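Local coordinates for ABC transporter ATP-binding protein (Leptospira interrogans serovar Copenhageni, PDB 4HZI) that probably binds and hydrolyses ATP as the ATPase subunit of an orphan ABC transporter involved in manganese utilization and tolerance, at residues 108-113 and 194-199; 134-139 and 188-193; 156-161 and 180-185. All blocks are in the same frame, centred on the assembly; numbering follows the deposited sequence.

Overall arrangement
The three contacts are arranged as successive enclosures along one ATP-binding cassette. In chain order, 108-113 opens interaction 1, 134-139 opens interaction 2 and 156-161 opens interaction 3; their partners then come in reverse, 180-185, 188-193 and 194-199. Interaction 1 lies about 5 Å from the centre of the chain, in the mixed sheet. Interaction 2, about 15 Å out, joins two surface loops; interaction 3, about 16 Å out, joins helices 148-160 and 176-188, and Phe-184 of the latter packs on Leu-195 and Met-197 of the sheet. Centres are about 10 Å (1-2), 14 Å (1-3) and 13 Å (2-3) apart. Helix 176-188, its following turn and strand 194-198 link helical packing to the putative nucleotide-site strand.

Interaction 1 (108-113 and 194-199)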
loop_
_atom_site.group_PDB
_atom_site.type_symbol
_atom_site.label_atom_id
_atom_site.label_comp_id
_atom_site.label_asym_id
_atom_site.label_seq_id
_atom_site.Cartn_x
_atom_site.Cartn_y
_atom_site.Cartn_z
ATOM N N LYS A 108 -15.100 -18.815 -15.919
ATOM C CA LYS A 108 -16.328 -18.097 -16.273
ATOM C C LYS A 108 -17.177 -17.865 -15.026
ATOM O O LYS A 108 -17.848 -16.848 -14.899
ATOM C CB LYS A 108 -17.117 -18.904 -17.313
ATOM C CG LYS A 108 -18.526 -18.393 -17.580
ATOM C CD LYS A 108 -19.160 -19.077 -18.788
ATOM C CE LYS A 108 -20.329 -18.261 -19.337
ATOM N NZ LYS A 108 -21.179 -19.044 -20.280
ATOM N N ARG A 109 -17.141 -18.808 -14.093
ATOM C CA ARG A 109 -17.936 -18.717 -12.849
ATOM C C ARG A 109 -17.347 -17.950 -11.634
ATOM O O ARG A 109 -18.033 -17.761 -10.617
ATOM C CB ARG A 109 -18.342 -20.116 -12.432
ATOM C CG ARG A 109 -19.014 -20.866 -13.590
ATOM C CD ARG A 109 -19.073 -22.343 -13.309
ATOM N NE ARG A 109 -19.803 -22.628 -12.078
ATOM C CZ ARG A 109 -19.939 -23.849 -11.568
ATOM N NH1 ARG A 109 -19.396 -24.900 -12.193
ATOM N NH2 ARG A 109 -20.621 -24.022 -10.441
ATOM N N ILE A 110 -16.100 -17.528 -11.729
ATOM C CA ILE A 110 -15.417 -16.792 -10.671
ATOM C C ILE A 110 -14.966 -15.447 -11.212
ATOM O O ILE A 110 -14.128 -15.399 -12.121
ATOM C CB ILE A 110 -14.194 -17.547 -10.161
ATOM C CG1 ILE A 110 -14.587 -18.934 -9.643
ATOM C CG2 ILE A 110 -13.517 -16.742 -9.057
ATOM C CD1 ILE A 110 -13.408 -19.741 -9.049
ATOM N N GLY A 111 -15.533 -14.352 -10.692
ATOM C CA GLY A 111 -15.065 -13.012 -11.074
ATOM C C GLY A 111 -13.809 -12.651 -10.322
ATOM O O GLY A 111 -13.677 -13.005 -9.163
ATOM N N ILE A 112 -12.884 -11.952 -10.964
ATOM C CA ILE A 112 -11.683 -11.487 -10.316
ATOM C C ILE A 112 -11.533 -10.013 -10.479
ATOM O O ILE A 112 -11.627 -9.503 -11.613
ATOM C CB ILE A 112 -10.386 -12.049 -10.946
ATOM C CG1 ILE A 112 -10.380 -13.558 -10.931
ATOM C CG2 ILE A 112 -9.161 -11.481 -10.201
ATOM C CD1 ILE A 112 -10.215 -14.136 -9.550
ATOM N N LEU A 113 -11.292 -9.328 -9.368
ATOM C CA LEU A 113 -10.870 -7.932 -9.419
ATOM C C LEU A 113 -9.394 -7.897 -9.004
ATOM O O LEU A 113 -9.049 -8.103 -7.820
ATOM C CB LEU A 113 -11.731 -7.075 -8.497
ATOM C CG LEU A 113 -11.702 -5.535 -8.684
ATOM C CD1 LEU A 113 -12.539 -4.845 -7.623
ATOM C CD2 LEU A 113 -10.321 -4.923 -8.682
ATOM N N PHE A 194 -19.263 -16.362 -7.668
ATOM C CA PHE A 194 -18.567 -15.605 -6.640
ATOM C C PHE A 194 -17.449 -14.702 -7.186
ATOM O O PHE A 194 -16.961 -14.873 -8.316
ATOM C CB PHE A 194 -18.161 -16.459 -5.429
ATOM C CG PHE A 194 -16.790 -17.079 -5.488
ATOM C CD1 PHE A 194 -16.586 -18.251 -6.175
ATOM C CD2 PHE A 194 -15.749 -16.535 -4.788
ATOM C CE1 PHE A 194 -15.337 -18.858 -6.190
ATOM C CE2 PHE A 194 -14.482 -17.114 -4.804
ATOM C CZ PHE A 194 -14.274 -18.252 -5.511
ATOM N N LEU A 195 -17.066 -13.736 -6.371
ATOM C CA LEU A 195 -16.099 -12.727 -6.740
ATOM C C LEU A 195 -14.889 -12.771 -5.828
ATOM O O LEU A 195 -14.992 -12.824 -4.597
ATOM C CB LEU A 195 -16.745 -11.352 -6.621
ATOM C CG LEU A 195 -15.848 -10.131 -6.796
ATOM C CD1 LEU A 195 -15.093 -10.092 -8.121
ATOM C CD2 LEU A 195 -16.762 -8.921 -6.715
ATOM N N ILE A 196 -13.719 -12.723 -6.429
ATOM C CA ILE A 196 -12.501 -12.543 -5.653
ATOM C C ILE A 196 -11.963 -11.133 -5.821
ATOM O O ILE A 196 -11.702 -10.700 -6.937
ATOM C CB ILE A 196 -11.394 -13.518 -6.096
ATOM C CG1 ILE A 196 -11.824 -14.965 -5.990
ATOM C CG2 ILE A 196 -10.156 -13.256 -5.255
ATOM C CD1 ILE A 196 -10.790 -15.958 -6.558
ATOM N N MET A 197 -11.832 -10.390 -4.726
ATOM C CA MET A 197 -11.233 -9.071 -4.770
ATOM C C MET A 197 -9.850 -9.128 -4.104
ATOM O O MET A 197 -9.715 -9.211 -2.892
ATOM C CB MET A 197 -12.104 -8.041 -4.082
ATOM C CG MET A 197 -13.370 -7.783 -4.886
ATOM S SD MET A 197 -14.374 -6.587 -4.053
ATOM C CE MET A 197 -15.411 -7.747 -3.180
ATOM N N ASP A 198 -8.831 -9.120 -4.944
ATOM C CA ASP A 198 -7.462 -9.348 -4.534
ATOM C C ASP A 198 -6.753 -8.012 -4.307
ATOM O O ASP A 198 -6.305 -7.384 -5.275
ATOM C CB ASP A 198 -6.777 -10.162 -5.656
ATOM C CG ASP A 198 -5.374 -10.631 -5.293
ATOM O OD1 ASP A 198 -4.955 -10.478 -4.121
ATOM O OD2 ASP A 198 -4.698 -11.169 -6.215
ATOM N N GLU A 199 -6.732 -7.531 -3.063
ATOM C CA GLU A 199 -6.044 -6.288 -2.700
ATOM C C GLU A 199 -6.629 -5.098 -3.503
ATOM O O GLU A 199 -5.874 -4.330 -4.102
ATOM C CB GLU A 199 -4.548 -6.432 -3.025
ATOM C CG GLU A 199 -3.860 -7.466 -2.146
ATOM C CD GLU A 199 -3.492 -6.907 -0.781
ATOM O OE1 GLU A 199 -3.908 -5.756 -0.469
ATOM O OE2 GLU A 199 -2.791 -7.608 -0.016
#
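Strands 110-113 and 194-198 run parallel, their short axes 4.6 Å apart at 20°, with Ile-110 beside Phe-194 and Leu-113 beside Met-197. The backbone ladder passes from Gly-111 N to Phe-194 O (2.8 Å), from Ile-196 N to Gly-111 O (2.7 Å) and from Leu-113 N to Ile-196 O (2.8 Å), then closes with Asp-198 N on Leu-113 O. At its start, Phe-194 N makes a weak bond to Arg-109 O. Ile-110, Ile-112, Phe-194 and Ile-196 share one sheet face. There Ile-110 lies alongside Phe-194: CG2 sits over the ring face, offset toward the rim, in a CH-pi contact 4.2 Å from the centroid, while Ile-110 CG1 meets Phe-194 CE1 at 3.5 Å. The same Ile-110 CG2 touches Ile-196 CD1, and Ile-196 CD1 also receives Ile-112 CD1. A chi2 of -71° bends that end of Ile-112 back toward its neighbour. On the other face, Leu-195 CD1 rests against the carbonyl of Gly-111, where no side chain intervenes, with CD1 to O at 3.4 Å. Helix 73-80 packs on the Phe-194 and Ile-196 face, helix 176-188 on that of Leu-113 and Leu-195. Strand 194-198, hydrophobic up to Asp-198 and followed by Glu-199, has the character of a Walker B motif, here hydrogen-bonded to the edge strand of an ABC ATPase core.

Interaction 2 (134-139 and 188-193); sequences TGLFHT and IVNEPD
Val-189 and Asn-190 both point their side chains at the bend formed by Gly-135, Leu-136 and Phe-137, but they use it differently. One methyl of Val-189, CG1, is set between its own backbone N and carbonyl carbon (chi1 81°) and presses on the peptide after Gly-135, 3.3 Å from Gly-135 C and 3.5 Å from Leu-136 N. The Leu-136 and Val-189 side chains cross at about a right angle, meeting through Leu-136 CD2 and Val-189 CG2 at 4.0 Å. Leu-136 starts out away from the turn, and its branched end returns to make this contact. The 188-191 segment is a type I beta turn, closed by Glu-191 N on Ile-188 O (2.9 Å), and it leads from helix 176-188 of the ABC ATPase fold toward strand 194-198. At its third position, Asn-190 directs its amide between two backbone groups: CG lies 3.7 Å from Gly-135 O and 3.8 Å from Phe-137 N. Phe-137 contributes its CB here, 4.0 Å from Asn-190 CG, while chi1 of 162° carries its ring away toward Gln-104 and Lys-108 of helix 103-108. Helix 148-160 flanks the same patch, with Glu-150 against Leu-136 and Thr-154 against Val-189.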
loop_
_atom_site.group_PDB
_atom_site.type_symbol
_atom_site.label_atom_id
_atom_site.label_comp_id
_atom_site.label_asym_id
_atom_site.label_seq_id
_atom_site.Cartn_x
_atom_site.Cartn_y
_atom_site.Cartn_z
ATOM N N THR A 134 -14.344 -5.957 -21.925
ATOM C CA THR A 134 -13.176 -6.882 -21.948
ATOM C C THR A 134 -13.299 -8.021 -20.940
ATOM O O THR A 134 -12.630 -9.029 -21.067
ATOM C CB THR A 134 -11.863 -6.177 -21.651
ATOM O OG1 THR A 134 -11.934 -5.610 -20.333
ATOM C CG2 THR A 134 -11.595 -5.105 -22.695
ATOM N N GLY A 135 -14.175 -7.864 -19.956
ATOM C CA GLY A 135 -14.405 -8.907 -18.977
ATOM C C GLY A 135 -15.179 -10.091 -19.488
ATOM O O GLY A 135 -15.233 -11.096 -18.833
ATOM N N LEU A 136 -15.828 -9.966 -20.641
ATOM C CA LEU A 136 -16.610 -11.091 -21.186
ATOM C C LEU A 136 -15.729 -12.335 -21.414
ATOM O O LEU A 136 -14.565 -12.239 -21.829
ATOM C CB LEU A 136 -17.296 -10.693 -22.476
ATOM C CG LEU A 136 -18.431 -9.680 -22.291
ATOM C CD1 LEU A 136 -18.763 -9.067 -23.643
ATOM C CD2 LEU A 136 -19.672 -10.284 -21.650
ATOM N N PHE A 137 -16.340 -13.474 -21.119
ATOM C CA PHE A 137 -15.788 -14.829 -21.256
ATOM C C PHE A 137 -15.607 -15.203 -22.719
ATOM O O PHE A 137 -16.577 -15.201 -23.504
ATOM C CB PHE A 137 -16.757 -15.834 -20.591
ATOM C CG PHE A 137 -16.548 -17.281 -21.007
ATOM C CD1 PHE A 137 -15.418 -17.994 -20.589
ATOM C CD2 PHE A 137 -17.494 -17.939 -21.807
ATOM C CE1 PHE A 137 -15.233 -19.325 -20.970
ATOM C CE2 PHE A 137 -17.312 -19.275 -22.181
ATOM C CZ PHE A 137 -16.184 -19.963 -21.759
ATOM N N HIS A 138 -14.364 -15.528 -23.072
ATOM C CA HIS A 138 -14.021 -15.995 -24.411
ATOM C C HIS A 138 -13.802 -17.505 -24.328
ATOM O O HIS A 138 -12.913 -17.957 -23.603
ATOM C CB HIS A 138 -12.759 -15.275 -24.937
ATOM C CG HIS A 138 -12.676 -13.826 -24.544
ATOM N ND1 HIS A 138 -13.603 -12.886 -24.947
ATOM C CD2 HIS A 138 -11.781 -13.161 -23.772
ATOM C CE1 HIS A 138 -13.282 -11.706 -24.445
ATOM N NE2 HIS A 138 -12.181 -11.846 -23.728
ATOM N N THR A 139 -14.641 -18.278 -25.021
ATOM C CA THR A 139 -14.377 -19.712 -25.230
ATOM C C THR A 139 -13.053 -19.844 -25.988
ATOM O O THR A 139 -12.784 -19.073 -26.920
ATOM C CB THR A 139 -15.534 -20.419 -25.981
ATOM O OG1 THR A 139 -16.508 -20.868 -25.028
ATOM C CG2 THR A 139 -15.045 -21.631 -26.786
ATOM N N ILE A 188 -17.871 -8.582 -12.660
ATOM C CA ILE A 188 -19.198 -9.190 -12.593
ATOM C C ILE A 188 -19.945 -9.269 -13.945
ATOM O O ILE A 188 -21.053 -9.778 -14.011
ATOM C CB ILE A 188 -20.068 -8.510 -11.531
ATOM C CG1 ILE A 188 -20.331 -7.042 -11.880
ATOM C CG2 ILE A 188 -19.394 -8.631 -10.187
ATOM C CD1 ILE A 188 -21.427 -6.427 -11.041
ATOM N N VAL A 189 -19.303 -8.827 -15.016
ATOM C CA VAL A 189 -19.915 -8.845 -16.362
ATOM C C VAL A 189 -20.413 -10.249 -16.809
ATOM O O VAL A 189 -21.414 -10.354 -17.518
ATOM C CB VAL A 189 -18.952 -8.205 -17.410
ATOM C CG1 VAL A 189 -17.886 -9.180 -17.868
ATOM C CG2 VAL A 189 -19.695 -7.676 -18.631
ATOM N N ASN A 190 -19.748 -11.331 -16.385
ATOM C CA ASN A 190 -20.236 -12.679 -16.680
ATOM C C ASN A 190 -21.267 -13.245 -15.716
ATOM O O ASN A 190 -21.642 -14.397 -15.850
ATOM C CB ASN A 190 -19.085 -13.679 -16.745
ATOM C CG ASN A 190 -18.038 -13.296 -17.755
ATOM O OD1 ASN A 190 -16.855 -13.180 -17.423
ATOM N ND2 ASN A 190 -18.469 -13.072 -19.003
ATOM N N GLU A 191 -21.706 -12.474 -14.731
ATOM C CA GLU A 191 -22.617 -12.983 -13.703
ATOM C C GLU A 191 -22.083 -14.223 -12.957
ATOM O O GLU A 191 -22.732 -15.291 -12.904
ATOM C CB GLU A 191 -24.025 -13.201 -14.304
ATOM C CG GLU A 191 -24.580 -11.883 -14.848
ATOM C CD GLU A 191 -25.999 -11.948 -15.374
ATOM O OE1 GLU A 191 -26.822 -12.696 -14.799
ATOM O OE2 GLU A 191 -26.289 -11.210 -16.348
ATOM N N PRO A 192 -20.919 -14.059 -12.314
ATOM C CA PRO A 192 -20.263 -15.206 -11.696
ATOM C C PRO A 192 -20.906 -15.662 -10.407
ATOM O O PRO A 192 -21.610 -14.913 -9.762
ATOM C CB PRO A 192 -18.854 -14.682 -11.416
ATOM C CG PRO A 192 -19.050 -13.218 -11.177
ATOM C CD PRO A 192 -20.168 -12.818 -12.109
ATOM N N ASP A 193 -20.579 -16.871 -9.998
ATOM C CA ASP A 193 -21.100 -17.474 -8.764
ATOM C C ASP A 193 -20.529 -16.750 -7.557
ATOM O O ASP A 193 -21.214 -16.551 -6.546
ATOM C CB ASP A 193 -20.683 -18.947 -8.723
ATOM C CG ASP A 193 -21.385 -19.806 -9.793
ATOM O OD1 ASP A 193 -22.471 -19.411 -10.248
ATOM O OD2 ASP A 193 -20.848 -20.890 -10.155
#

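Interaction 3 (156-161 and 180-185); sequences QILKDS and KKILFL
Leu-185 is the bump of this contact, its two methyls entering a shallow hollow formed by Ile-157, Leu-158 and Ser-161. The host residues lie at the C-terminal end of helix 148-160, with Ser-161 the first to leave helical geometry. Side chains fill the space between short axes 11.3 Å apart, whose helix directions differ by 130°. Leu-185 CD2 lies between Ile-157 CG2 at 3.8 Å and Ser-161 OG at 3.9 Å, while Leu-185 CD1 meets Leu-158 CD2 at 3.8 Å; Ile-157 CG2 borders both methyls. Ile-157 offers a branch, not its longer arm: its side chain and that of Leu-185 slide past each other in opposite directions, with CG2, anti to the backbone N (chi1 of CG1 -69°), the touching branch. Leu-158 starts off to the side of the helix and swings only its CD2 methyl into the contact, where it also brushes Ile-182 CD1 at 4.3 Å. Helix 128-133 adds Ile-132 against both Leu-158 and Leu-185, and Val-128 against Leu-158 and Ile-182, making a three-helix apolar cluster. Away from the cluster, Gln-156 NE2 binds Asp-160 OD1 at 2.7 Å, joining polar groups one turn apart. Across 156-161 and 180-185 no hydrogen bond forms, which implies that cohesion between these segments rests on dispersion and burial, mostly between methyls, with Ser-161 OG also touching Leu-185 CD2.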
loop_
_atom_site.group_PDB
_atom_site.type_symbol
_atom_site.label_atom_id
_atom_site.label_comp_id
_atom_site.label_asym_id
_atom_site.label_seq_id
_atom_site.Cartn_x
_atom_site.Cartn_y
_atom_site.Cartn_z
ATOM N N GLN A 156 -26.662 -1.636 -18.954
ATOM C CA GLN A 156 -27.555 -1.828 -17.826
ATOM C C GLN A 156 -26.760 -1.905 -16.499
ATOM O O GLN A 156 -27.208 -1.390 -15.457
ATOM C CB GLN A 156 -28.414 -3.075 -18.016
ATOM C CG GLN A 156 -29.470 -3.261 -16.925
ATOM C CD GLN A 156 -30.565 -2.213 -16.982
ATOM O OE1 GLN A 156 -31.159 -1.981 -18.036
ATOM N NE2 GLN A 156 -30.841 -1.578 -15.853
ATOM N N ILE A 157 -25.600 -2.563 -16.548
ATOM C CA ILE A 157 -24.696 -2.648 -15.383
ATOM C C ILE A 157 -24.310 -1.234 -14.874
ATOM O O ILE A 157 -24.474 -0.907 -13.662
ATOM C CB ILE A 157 -23.443 -3.521 -15.711
ATOM C CG1 ILE A 157 -23.842 -5.006 -15.867
ATOM C CG2 ILE A 157 -22.427 -3.436 -14.600
ATOM C CD1 ILE A 157 -22.815 -5.866 -16.571
ATOM N N LEU A 158 -23.833 -0.405 -15.805
ATOM C CA LEU A 158 -23.515 0.988 -15.490
ATOM C C LEU A 158 -24.735 1.703 -14.936
ATOM O O LEU A 158 -24.652 2.362 -13.891
ATOM C CB LEU A 158 -22.955 1.710 -16.705
ATOM C CG LEU A 158 -21.619 1.202 -17.222
ATOM C CD1 LEU A 158 -21.340 1.690 -18.619
ATOM C CD2 LEU A 158 -20.468 1.601 -16.294
ATOM N N LYS A 159 -25.893 1.535 -15.581
ATOM C CA LYS A 159 -27.088 2.210 -15.073
ATOM C C LYS A 159 -27.411 1.773 -13.659
ATOM O O LYS A 159 -27.652 2.618 -12.792
ATOM C CB LYS A 159 -28.312 2.009 -15.981
ATOM C CG LYS A 159 -29.485 2.907 -15.576
ATOM C CD LYS A 159 -30.549 3.052 -16.663
ATOM C CE LYS A 159 -31.573 1.932 -16.606
ATOM N NZ LYS A 159 -32.321 1.803 -17.888
ATOM N N ASP A 160 -27.413 0.458 -13.417
ATOM C CA ASP A 160 -27.724 -0.066 -12.075
ATOM C C ASP A 160 -26.807 0.522 -10.984
ATOM O O ASP A 160 -27.223 0.640 -9.844
ATOM C CB ASP A 160 -27.638 -1.598 -12.034
ATOM C CG ASP A 160 -28.721 -2.277 -12.861
ATOM O OD1 ASP A 160 -29.572 -1.566 -13.438
ATOM O OD2 ASP A 160 -28.723 -3.527 -12.931
ATOM N N SER A 161 -25.578 0.880 -11.357
ATOM C CA SER A 161 -24.590 1.501 -10.436
ATOM C C SER A 161 -24.393 3.007 -10.637
ATOM O O SER A 161 -23.404 3.567 -10.166
ATOM C CB SER A 161 -23.217 0.816 -10.599
ATOM O OG SER A 161 -23.222 -0.440 -9.943
ATOM N N LYS A 180 -11.247 1.499 -9.771
ATOM C CA LYS A 180 -11.542 0.255 -9.063
ATOM C C LYS A 180 -13.028 -0.092 -9.162
ATOM O O LYS A 180 -13.364 -1.256 -9.298
ATOM C CB LYS A 180 -11.070 0.286 -7.604
ATOM C CG LYS A 180 -9.570 0.499 -7.404
ATOM C CD LYS A 180 -8.731 -0.524 -8.114
ATOM C CE LYS A 180 -7.238 -0.264 -7.935
ATOM N NZ LYS A 180 -6.676 -1.054 -6.831
ATOM N N LYS A 181 -13.916 0.913 -9.163
ATOM C CA LYS A 181 -15.345 0.670 -9.377
ATOM C C LYS A 181 -15.582 0.016 -10.697
ATOM O O LYS A 181 -16.367 -0.914 -10.799
ATOM C CB LYS A 181 -16.157 1.971 -9.349
ATOM C CG LYS A 181 -16.030 2.767 -8.077
ATOM C CD LYS A 181 -16.800 4.082 -8.168
ATOM C CE LYS A 181 -16.421 4.989 -7.021
ATOM N NZ LYS A 181 -17.349 6.163 -6.910
ATOM N N ILE A 182 -14.896 0.501 -11.719
ATOM C CA ILE A 182 -15.100 -0.002 -13.050
ATOM C C ILE A 182 -14.517 -1.402 -13.196
ATOM O O ILE A 182 -15.136 -2.282 -13.853
ATOM C CB ILE A 182 -14.569 1.001 -14.113
ATOM C CG1 ILE A 182 -15.396 2.311 -14.082
ATOM C CG2 ILE A 182 -14.588 0.402 -15.488
ATOM C CD1 ILE A 182 -16.885 2.173 -13.954
ATOM N N LEU A 183 -13.361 -1.639 -12.568
ATOM C CA LEU A 183 -12.825 -2.999 -12.501
ATOM C C LEU A 183 -13.757 -3.951 -11.754
ATOM O O LEU A 183 -13.878 -5.125 -12.148
ATOM C CB LEU A 183 -11.415 -3.037 -11.932
ATOM C CG LEU A 183 -10.390 -2.317 -12.812
ATOM C CD1 LEU A 183 -9.025 -2.315 -12.143
ATOM C CD2 LEU A 183 -10.315 -2.951 -14.183
ATOM N N PHE A 184 -14.423 -3.490 -10.720
ATOM C CA PHE A 184 -15.415 -4.309 -10.076
ATOM C C PHE A 184 -16.557 -4.681 -11.065
ATOM O O PHE A 184 -16.966 -5.849 -11.179
ATOM C CB PHE A 184 -15.936 -3.603 -8.860
ATOM C CG PHE A 184 -16.981 -4.370 -8.088
ATOM C CD1 PHE A 184 -18.330 -4.265 -8.395
ATOM C CD2 PHE A 184 -16.622 -5.209 -7.045
ATOM C CE1 PHE A 184 -19.291 -4.952 -7.671
ATOM C CE2 PHE A 184 -17.572 -5.904 -6.324
ATOM C CZ PHE A 184 -18.910 -5.798 -6.642
ATOM N N LEU A 185 -17.036 -3.694 -11.824
ATOM C CA LEU A 185 -18.110 -3.963 -12.796
ATOM C C LEU A 185 -17.677 -4.985 -13.832
ATOM O O LEU A 185 -18.426 -5.917 -14.181
ATOM C CB LEU A 185 -18.596 -2.659 -13.461
ATOM C CG LEU A 185 -19.219 -1.661 -12.512
ATOM C CD1 LEU A 185 -19.833 -0.491 -13.244
ATOM C CD2 LEU A 185 -20.252 -2.373 -11.632
#